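PDB 5HXA: alpha,alpha-trehalose-phosphate synthase (UDP-forming) from Burkholderia xenovorans, which is a family 20 glycosyltransferase of the GT-B fold, built from two Rossmann-like domains, and belongs to the trehalose-6-phosphate synthases. Local coordinates for residues F205-H211 with V220-N224; H297-S301 with F334-T340. One frame throughout, in Å; residues are numbered along the deposited sequence. Where two conformers were deposited one is given.

Contact 1. Residues F205-H211 with V220-N224; sequences FIERGQH and VHAYN
Tyr223 reaches across to His211 and Ile206, joining the C-terminal end of helix 196-208 to the end of strand 219-222, next to the edge strand 212-214 of a mixed sheet in the GT-B fold. A Schellman motif ends the helix: His211 N bonds to Ile206 O, Gln210 N to Glu207 O, and Gln210 takes positive phi. The aromatic contact is mainly hydroxyl to ring. Tyr223 OH sits over one face of the imidazole, offset toward its rim, 3.2 Å from His211 CG, while Gly209 O lies over the centre of the opposite face. The rings are nearly parallel (19°), but with centroids 5.3 Å apart they barely overlap. Phe205 brings its ring edge to the same hydroxyl. Apolar contacts centre on Ile206: with CG1 beside the backbone N (chi1 -74°), CG2 faces the strand and meets Ala222 CB at 3.8 Å and Val220 CG1 at 4.4 Å. Val182 of helix 178-185 touches Phe205, Ile206 and Tyr223. Polar contact comes from the backbone: Tyr223 N donates a weak bond to His211 O at 3.5 Å. Water 1 bridges the same two atoms, donating to His211 O at 2.7 Å and accepting weakly from Tyr223 N.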
ATOM      1  N   PHE A 205      -8.412   6.426 -11.433  1.00 14.88           N
ATOM      2  CA  PHE A 205      -7.206   7.134 -11.846  1.00 17.07           C
ATOM      3  C   PHE A 205      -7.531   8.096 -12.975  1.00 19.00           C
ATOM      4  O   PHE A 205      -7.127   9.269 -12.960  1.00 20.40           O
ATOM      5  CB  PHE A 205      -6.109   6.161 -12.287  1.00 19.66           C
ATOM      6  CG  PHE A 205      -4.877   6.869 -12.779  1.00 21.91           C
ATOM      7  CD1 PHE A 205      -3.889   7.268 -11.885  1.00 24.11           C
ATOM      8  CD2 PHE A 205      -4.748   7.223 -14.124  1.00 19.04           C
ATOM      9  CE1 PHE A 205      -2.767   7.973 -12.328  1.00 22.88           C
ATOM     10  CE2 PHE A 205      -3.638   7.915 -14.571  1.00 19.78           C
ATOM     11  CZ  PHE A 205      -2.642   8.289 -13.675  1.00 23.64           C
ATOM     12  N   ILE A 206      -8.284   7.606 -13.954  1.00 16.14           N
ATOM     13  CA  ILE A 206      -8.590   8.390 -15.145  1.00 14.73           C
ATOM     14  C   ILE A 206      -9.436   9.604 -14.783  1.00 19.08           C
ATOM     15  O   ILE A 206      -9.145  10.730 -15.207  1.00 20.43           O
ATOM     16  CB  ILE A 206      -9.273   7.483 -16.187  1.00 18.77           C
ATOM     17  CG1 ILE A 206      -8.212   6.565 -16.809  1.00 23.54           C
ATOM     18  CG2 ILE A 206     -10.036   8.290 -17.263  1.00 18.62           C
ATOM     19  CD1 ILE A 206      -8.769   5.509 -17.687  1.00 29.85           C
ATOM     20  N   GLU A 207     -10.483   9.398 -13.982  1.00 16.78           N
ATOM     21  CA  GLU A 207     -11.374  10.508 -13.653  1.00 18.96           C
ATOM     22  C   GLU A 207     -10.694  11.509 -12.731  1.00 21.63           C
ATOM     23  O   GLU A 207     -10.783  12.723 -12.942  1.00 18.08           O
ATOM     24  CB  GLU A 207     -12.660   9.985 -13.005  1.00 23.39           C
ATOM     25  CG  GLU A 207     -13.551   9.196 -13.950  1.00 24.99           C
ATOM     26  CD  GLU A 207     -14.862   8.773 -13.298  1.00 27.77           C
ATOM     27  OE1 GLU A 207     -15.878   8.686 -14.006  1.00 37.12           O
ATOM     28  OE2 GLU A 207     -14.875   8.530 -12.075  1.00 34.86           O
ATOM     29  N   ARG A 208     -10.017  11.024 -11.690  1.00 20.17           N
ATOM     30  CA  ARG A 208      -9.460  11.946 -10.707  1.00 26.02           C
ATOM     31  C   ARG A 208      -8.229  12.663 -11.231  1.00 25.77           C
ATOM     32  O   ARG A 208      -7.933  13.772 -10.776  1.00 26.93           O
ATOM     33  CB  ARG A 208      -9.177  11.193  -9.399  1.00 25.20           C
ATOM     34  CG  ARG A 208     -10.486  10.681  -8.820  1.00 31.70           C
ATOM     35  CD  ARG A 208     -10.386   9.847  -7.543  1.00 32.97           C
ATOM     36  NE  ARG A 208     -11.735   9.742  -6.978  1.00 47.34           N
ATOM     37  CZ  ARG A 208     -12.068   9.065  -5.883  1.00 42.77           C
ATOM     38  NH1 ARG A 208     -11.148   8.406  -5.204  1.00 28.74           N
ATOM     39  NH2 ARG A 208     -13.331   9.054  -5.468  1.00 46.01           N
ATOM     40  N   GLY A 209      -7.533  12.083 -12.201  1.00 21.62           N
ATOM     41  CA  GLY A 209      -6.475  12.801 -12.884  1.00 21.65           C
ATOM     42  C   GLY A 209      -6.943  13.670 -14.030  1.00 24.26           C
ATOM     43  O   GLY A 209      -6.108  14.238 -14.738  1.00 26.38           O
ATOM     44  N   GLN A 210      -8.263  13.781 -14.226  1.00 21.98           N
ATOM     45  CA  GLN A 210      -8.859  14.572 -15.312  0.51 22.43           C
ATOM     46  C   GLN A 210      -8.372  14.113 -16.683  1.00 23.60           C
ATOM     47  O   GLN A 210      -8.203  14.917 -17.602  1.00 23.49           O
ATOM     48  CB  GLN A 210      -8.609  16.073 -15.133  0.51 27.15           C
ATOM     49  CG  GLN A 210      -9.463  16.708 -14.056  0.51 33.82           C
ATOM     50  CD  GLN A 210      -8.979  16.356 -12.673  0.51 37.51           C
ATOM     51  OE1 GLN A 210      -7.783  16.438 -12.390  0.51 38.42           O
ATOM     52  NE2 GLN A 210      -9.898  15.949 -11.804  0.51 40.39           N
ATOM     53  N   HIS A 211      -8.158  12.806 -16.829  1.00 23.21           N
ATOM     54  CA  HIS A 211      -7.752  12.238 -18.110  1.00 23.21           C
ATOM     55  C   HIS A 211      -8.929  11.786 -18.953  1.00 30.01           C
ATOM     56  O   HIS A 211      -8.763  11.553 -20.157  1.00 27.03           O
ATOM     57  CB  HIS A 211      -6.827  11.036 -17.893  1.00 18.26           C
ATOM     58  CG  HIS A 211      -5.605  11.360 -17.103  1.00 22.38           C
ATOM     59  ND1 HIS A 211      -4.651  12.247 -17.548  1.00 25.44           N
ATOM     60  CD2 HIS A 211      -5.187  10.929 -15.891  1.00 24.32           C
ATOM     61  CE1 HIS A 211      -3.693  12.345 -16.644  1.00 27.77           C
ATOM     62  NE2 HIS A 211      -3.995  11.558 -15.628  1.00 24.40           N
ATOM     63  N   VAL A 220     -15.790   4.291 -21.391  1.00 20.35           N
ATOM     64  CA  VAL A 220     -14.909   5.327 -20.866  1.00 17.71           C
ATOM     65  C   VAL A 220     -14.388   6.140 -22.042  1.00 24.72           C
ATOM     66  O   VAL A 220     -14.036   5.575 -23.083  1.00 19.31           O
ATOM     67  CB  VAL A 220     -13.731   4.721 -20.075  1.00 20.49           C
ATOM     68  CG1 VAL A 220     -12.686   5.799 -19.754  1.00 15.96           C
ATOM     69  CG2 VAL A 220     -14.231   4.040 -18.818  1.00 16.94           C
ATOM     70  N   HIS A 221     -14.334   7.463 -21.876  1.00 20.72           N
ATOM     71  CA  HIS A 221     -13.767   8.376 -22.864  1.00 21.03           C
ATOM     72  C   HIS A 221     -12.497   8.957 -22.264  1.00 24.47           C
ATOM     73  O   HIS A 221     -12.565   9.773 -21.340  1.00 20.33           O
ATOM     74  CB  HIS A 221     -14.758   9.482 -23.210  1.00 18.82           C
ATOM     75  CG  HIS A 221     -14.301  10.378 -24.321  1.00 19.85           C
ATOM     76  ND1 HIS A 221     -15.013  11.490 -24.718  1.00 25.88           N
ATOM     77  CD2 HIS A 221     -13.223  10.309 -25.138  1.00 23.71           C
ATOM     78  CE1 HIS A 221     -14.387  12.073 -25.728  1.00 27.54           C
ATOM     79  NE2 HIS A 221     -13.295  11.378 -25.999  1.00 25.28           N
ATOM     80  N   ALA A 222     -11.342   8.549 -22.779  1.00 18.52           N
ATOM     81  CA  ALA A 222     -10.086   9.023 -22.211  1.00 24.67           C
ATOM     82  C   ALA A 222      -9.021   9.068 -23.294  1.00 21.89           C
ATOM     83  O   ALA A 222      -8.983   8.197 -24.166  1.00 20.56           O
ATOM     84  CB  ALA A 222      -9.636   8.126 -21.050  1.00 20.40           C
ATOM     85  N   TYR A 223      -8.165  10.091 -23.235  1.00 17.46           N
ATOM     86  CA  TYR A 223      -7.048  10.236 -24.172  1.00 19.64           C
ATOM     87  C   TYR A 223      -7.528  10.173 -25.621  1.00 23.65           C
ATOM     88  O   TYR A 223      -6.925   9.507 -26.473  1.00 20.29           O
ATOM     89  CB  TYR A 223      -5.968   9.179 -23.911  1.00 24.64           C
ATOM     90  CG  TYR A 223      -5.575   9.037 -22.449  1.00 24.36           C
ATOM     91  CD1 TYR A 223      -4.643   9.892 -21.873  1.00 21.02           C
ATOM     92  CD2 TYR A 223      -6.138   8.048 -21.654  1.00 22.55           C
ATOM     93  CE1 TYR A 223      -4.285   9.756 -20.525  1.00 22.16           C
ATOM     94  CE2 TYR A 223      -5.786   7.907 -20.314  1.00 20.60           C
ATOM     95  CZ  TYR A 223      -4.858   8.768 -19.760  1.00 23.90           C
ATOM     96  OH  TYR A 223      -4.501   8.636 -18.435  1.00 22.77           O
ATOM     97  N   ASN A 224      -8.654  10.847 -25.895  1.00 18.95           N
ATOM     98  CA  ASN A 224      -9.210  10.982 -27.240  1.00 18.37           C
ATOM     99  C   ASN A 224      -9.690   9.650 -27.819  1.00 18.41           C
ATOM    100  O   ASN A 224      -9.764   9.494 -29.047  1.00 19.12           O
ATOM    101  CB  ASN A 224      -8.192  11.635 -28.184  1.00 24.58           C
ATOM    102  CG  ASN A 224      -8.829  12.219 -29.438  1.00 32.77           C
ATOM    103  OD1 ASN A 224     -10.047  12.450 -29.502  1.00 30.79           O
ATOM    104  ND2 ASN A 224      -7.997  12.464 -30.452  1.00 29.32           N
TER
HETATM  105  O   HOH W   1      -6.889  12.610 -21.783  1.00 27.14           O

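Contact 2. Residues H297-S301 with F334-T340; sequences HGRVS and FAQLDWT
His297 meets Phe334 and Trp339 where the loop entering strand 300-305 faces the loop after helix 314-334, within the beta-alpha-beta crossover linking parallel strands 300-305 and 342-345. With CG beside the backbone N (chi1 -66°), the imidazole of His297 brings CE1 to 3.6 Å from Phe334 CD1. The planes stand at 83°, offset edge-to-face, with the Phe334 edge toward the imidazole face. His297 NE2 is hydrogen-bonded to Leu290 O of helix 279-292, and ND1 is linked through water 2 to Phe334 O, which would hold the ring's rotation. Gly298 follows with positive phi and sits over one face of the indole: its N, with the N-H directed at the ring, is 3.1 Å above the plane of Trp339, and its CA makes a CH-pi contact 3.6 Å from the five-membered ring centroid. Val300 directs its CB away from the loop but offers its O to Trp339 NE1 at 2.8 Å; the bond is bent (133° at the hydrogen), with the donor above the carbonyl plane. Ser301 OG lies in the indole plane and accepts a second, weak bond from NE1. Water 4 lies 2.7 Å from Ser301 OG and donates to Thr340 O.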
ATOM      1  N   HIS A 297      -3.595 -31.086  19.143  1.00 22.28           N
ATOM      2  CA  HIS A 297      -2.227 -31.565  18.971  1.00 25.10           C
ATOM      3  C   HIS A 297      -2.248 -33.039  18.601  1.00 24.16           C
ATOM      4  O   HIS A 297      -2.907 -33.837  19.264  1.00 22.62           O
ATOM      5  CB  HIS A 297      -1.409 -31.364  20.251  1.00 25.42           C
ATOM      6  CG  HIS A 297      -1.174 -29.929  20.602  1.00 29.67           C
ATOM      7  ND1 HIS A 297      -0.127 -29.520  21.398  1.00 30.75           N
ATOM      8  CD2 HIS A 297      -1.867 -28.808  20.286  1.00 25.86           C
ATOM      9  CE1 HIS A 297      -0.177 -28.208  21.550  1.00 31.23           C
ATOM     10  NE2 HIS A 297      -1.224 -27.751  20.885  1.00 28.03           N
ATOM     11  N   GLY A 298      -1.531 -33.399  17.530  1.00 21.78           N
ATOM     12  CA  GLY A 298      -1.499 -34.782  17.086  1.00 22.52           C
ATOM     13  C   GLY A 298      -2.748 -35.241  16.361  1.00 24.59           C
ATOM     14  O   GLY A 298      -2.830 -36.419  15.990  1.00 24.21           O
ATOM     15  N   ARG A 299      -3.726 -34.356  16.156  1.00 21.62           N
ATOM     16  CA  ARG A 299      -4.988 -34.703  15.513  1.00 25.15           C
ATOM     17  C   ARG A 299      -5.234 -33.906  14.246  1.00 19.61           C
ATOM     18  O   ARG A 299      -6.262 -34.100  13.585  1.00 22.48           O
ATOM     19  CB  ARG A 299      -6.148 -34.507  16.493  1.00 22.68           C
ATOM     20  CG  ARG A 299      -5.989 -35.401  17.721  1.00 30.93           C
ATOM     21  CD  ARG A 299      -7.291 -35.589  18.459  1.00 42.70           C
ATOM     22  NE  ARG A 299      -7.219 -36.759  19.329  1.00 62.41           N
ATOM     23  CZ  ARG A 299      -6.791 -36.731  20.586  1.00 73.16           C
ATOM     24  NH1 ARG A 299      -6.406 -35.585  21.133  1.00 74.02           N
ATOM     25  NH2 ARG A 299      -6.756 -37.850  21.299  1.00 77.41           N
ATOM     26  N   VAL A 300      -4.306 -33.032  13.881  1.00 19.40           N
ATOM     27  CA  VAL A 300      -4.415 -32.236  12.667  1.00 19.01           C
ATOM     28  C   VAL A 300      -3.001 -31.987  12.174  1.00 20.38           C
ATOM     29  O   VAL A 300      -2.066 -31.881  12.970  1.00 20.68           O
ATOM     30  CB  VAL A 300      -5.159 -30.902  12.916  1.00 19.73           C
ATOM     31  CG1 VAL A 300      -4.408 -30.046  13.947  1.00 18.63           C
ATOM     32  CG2 VAL A 300      -5.339 -30.125  11.598  1.00 16.84           C
ATOM     33  N   SER A 301      -2.842 -31.905  10.855  1.00 17.35           N
ATOM     34  CA  SER A 301      -1.590 -31.466  10.262  1.00 16.71           C
ATOM     35  C   SER A 301      -1.864 -30.435   9.183  1.00 21.09           C
ATOM     36  O   SER A 301      -2.919 -30.442   8.539  1.00 18.69           O
ATOM     37  CB  SER A 301      -0.805 -32.627   9.640  1.00 22.52           C
ATOM     38  OG  SER A 301      -0.610 -33.666  10.575  1.00 27.50           O
ATOM     39  N   PHE A 334       5.993 -27.738  18.722  1.00 18.85           N
ATOM     40  CA  PHE A 334       4.825 -28.584  18.966  1.00 18.44           C
ATOM     41  C   PHE A 334       4.984 -30.046  18.561  1.00 23.85           C
ATOM     42  O   PHE A 334       4.117 -30.858  18.914  1.00 18.90           O
ATOM     43  CB  PHE A 334       3.592 -28.017  18.238  1.00 19.33           C
ATOM     44  CG  PHE A 334       3.200 -26.640  18.695  1.00 23.62           C
ATOM     45  CD1 PHE A 334       2.528 -26.456  19.892  1.00 24.91           C
ATOM     46  CD2 PHE A 334       3.508 -25.536  17.932  1.00 22.87           C
ATOM     47  CE1 PHE A 334       2.173 -25.191  20.314  1.00 31.84           C
ATOM     48  CE2 PHE A 334       3.157 -24.269  18.346  1.00 23.51           C
ATOM     49  CZ  PHE A 334       2.492 -24.094  19.539  1.00 26.20           C
ATOM     50  N   ALA A 335       6.037 -30.408  17.827  1.00 21.06           N
ATOM     51  CA  ALA A 335       6.133 -31.766  17.294  1.00 16.93           C
ATOM     52  C   ALA A 335       6.192 -32.811  18.404  1.00 19.69           C
ATOM     53  O   ALA A 335       6.711 -32.575  19.498  1.00 18.77           O
ATOM     54  CB  ALA A 335       7.376 -31.928  16.402  1.00 18.68           C
ATOM     55  N   GLN A 336       5.681 -33.994  18.086  1.00 18.24           N
ATOM     56  CA  GLN A 336       5.824 -35.189  18.897  1.00 23.35           C
ATOM     57  C   GLN A 336       6.583 -36.225  18.071  1.00 22.74           C
ATOM     58  O   GLN A 336       6.807 -36.046  16.871  1.00 23.90           O
ATOM     59  CB  GLN A 336       4.447 -35.706  19.335  1.00 25.89           C
ATOM     60  CG  GLN A 336       3.605 -34.659  20.082  1.00 23.79           C
ATOM     61  CD  GLN A 336       2.142 -35.081  20.243  1.00 39.88           C
ATOM     62  OE1 GLN A 336       1.764 -36.191  19.875  1.00 44.25           O
ATOM     63  NE2 GLN A 336       1.318 -34.190  20.793  1.00 37.70           N
ATOM     64  N   LEU A 337       6.972 -37.325  18.714  1.00 21.11           N
ATOM     65  CA  LEU A 337       7.828 -38.297  18.043  1.00 21.77           C
ATOM     66  C   LEU A 337       7.131 -38.965  16.866  1.00 26.16           C
ATOM     67  O   LEU A 337       7.806 -39.540  16.007  1.00 23.42           O
ATOM     68  CB  LEU A 337       8.322 -39.342  19.043  1.00 23.37           C
ATOM     69  CG  LEU A 337       9.315 -38.794  20.080  1.00 33.22           C
ATOM     70  CD1 LEU A 337       9.583 -39.806  21.183  1.00 34.62           C
ATOM     71  CD2 LEU A 337      10.618 -38.363  19.413  1.00 27.66           C
ATOM     72  N   ASP A 338       5.800 -38.888  16.797  1.00 21.65           N
ATOM     73  CA  ASP A 338       5.045 -39.437  15.676  1.00 22.15           C
ATOM     74  C   ASP A 338       4.169 -38.383  15.009  1.00 24.58           C
ATOM     75  O   ASP A 338       3.184 -38.731  14.349  1.00 23.92           O
ATOM     76  CB  ASP A 338       4.189 -40.621  16.134  1.00 26.97           C
ATOM     77  CG  ASP A 338       3.117 -40.213  17.143  1.00 33.52           C
ATOM     78  OD1 ASP A 338       3.166 -39.070  17.669  1.00 30.20           O
ATOM     79  OD2 ASP A 338       2.222 -41.037  17.415  1.00 37.82           O
ATOM     80  N   TRP A 339       4.490 -37.098  15.165  1.00 20.10           N
ATOM     81  CA  TRP A 339       3.629 -36.068  14.593  1.00 19.93           C
ATOM     82  C   TRP A 339       4.462 -34.853  14.211  1.00 19.61           C
ATOM     83  O   TRP A 339       5.058 -34.217  15.085  1.00 20.22           O
ATOM     84  CB  TRP A 339       2.522 -35.676  15.582  1.00 17.26           C
ATOM     85  CG  TRP A 339       1.639 -34.534  15.095  1.00 19.12           C
ATOM     86  CD1 TRP A 339       0.923 -34.493  13.935  1.00 20.29           C
ATOM     87  CD2 TRP A 339       1.366 -33.299  15.778  1.00 20.45           C
ATOM     88  NE1 TRP A 339       0.232 -33.302  13.843  1.00 21.94           N
ATOM     89  CE2 TRP A 339       0.485 -32.554  14.963  1.00 17.40           C
ATOM     90  CE3 TRP A 339       1.782 -32.751  17.000  1.00 22.64           C
ATOM     91  CZ2 TRP A 339       0.016 -31.289  15.322  1.00 17.48           C
ATOM     92  CZ3 TRP A 339       1.300 -31.495  17.364  1.00 21.25           C
ATOM     93  CH2 TRP A 339       0.428 -30.780  16.528  1.00 19.95           C
ATOM     94  N   THR A 340       4.485 -34.528  12.911  1.00 18.73           N
ATOM     95  CA  THR A 340       5.060 -33.275  12.436  1.00 20.58           C
ATOM     96  C   THR A 340       3.938 -32.293  12.118  1.00 22.62           C
ATOM     97  O   THR A 340       3.185 -32.522  11.155  1.00 20.07           O
ATOM     98  CB  THR A 340       5.921 -33.514  11.196  1.00 19.97           C
ATOM     99  OG1 THR A 340       6.893 -34.529  11.475  1.00 21.07           O
ATOM    100  CG2 THR A 340       6.630 -32.216  10.796  1.00 21.05           C
TER
HETATM  101  O   HOH W   2       2.487 -30.938  21.102  1.00 27.21           O
HETATM  102  O   HOH W   3      -1.472 -34.472  22.312  1.00 53.20           O
HETATM  103  O   HOH W   4       1.830 -34.416   9.722  1.00 23.80           O

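How the contacts relate
Contact 1 and contact 2 lie on opposite sides of the chain's centre, with their own centres 57 Å apart and nearest atoms about 42 Å apart. Contact 1 belongs to the mixed sheet and contact 2 to the six-stranded parallel sheet, the two sheets of the GT-B architecture. Both are peripheral: their centres are 27 and 33 Å from that of the chain. The nearby ligands identify no active site: a sodium ion lies about 12 Å from the Phe205 side chain, and 1,2-ethanediol, probably from crystallisation, about 5 Å from that of Phe334. Within segment 205-211, Arg208 forms a salt bridge with Asp204 of the second subunit; no other chain of the assembly touches contact 2.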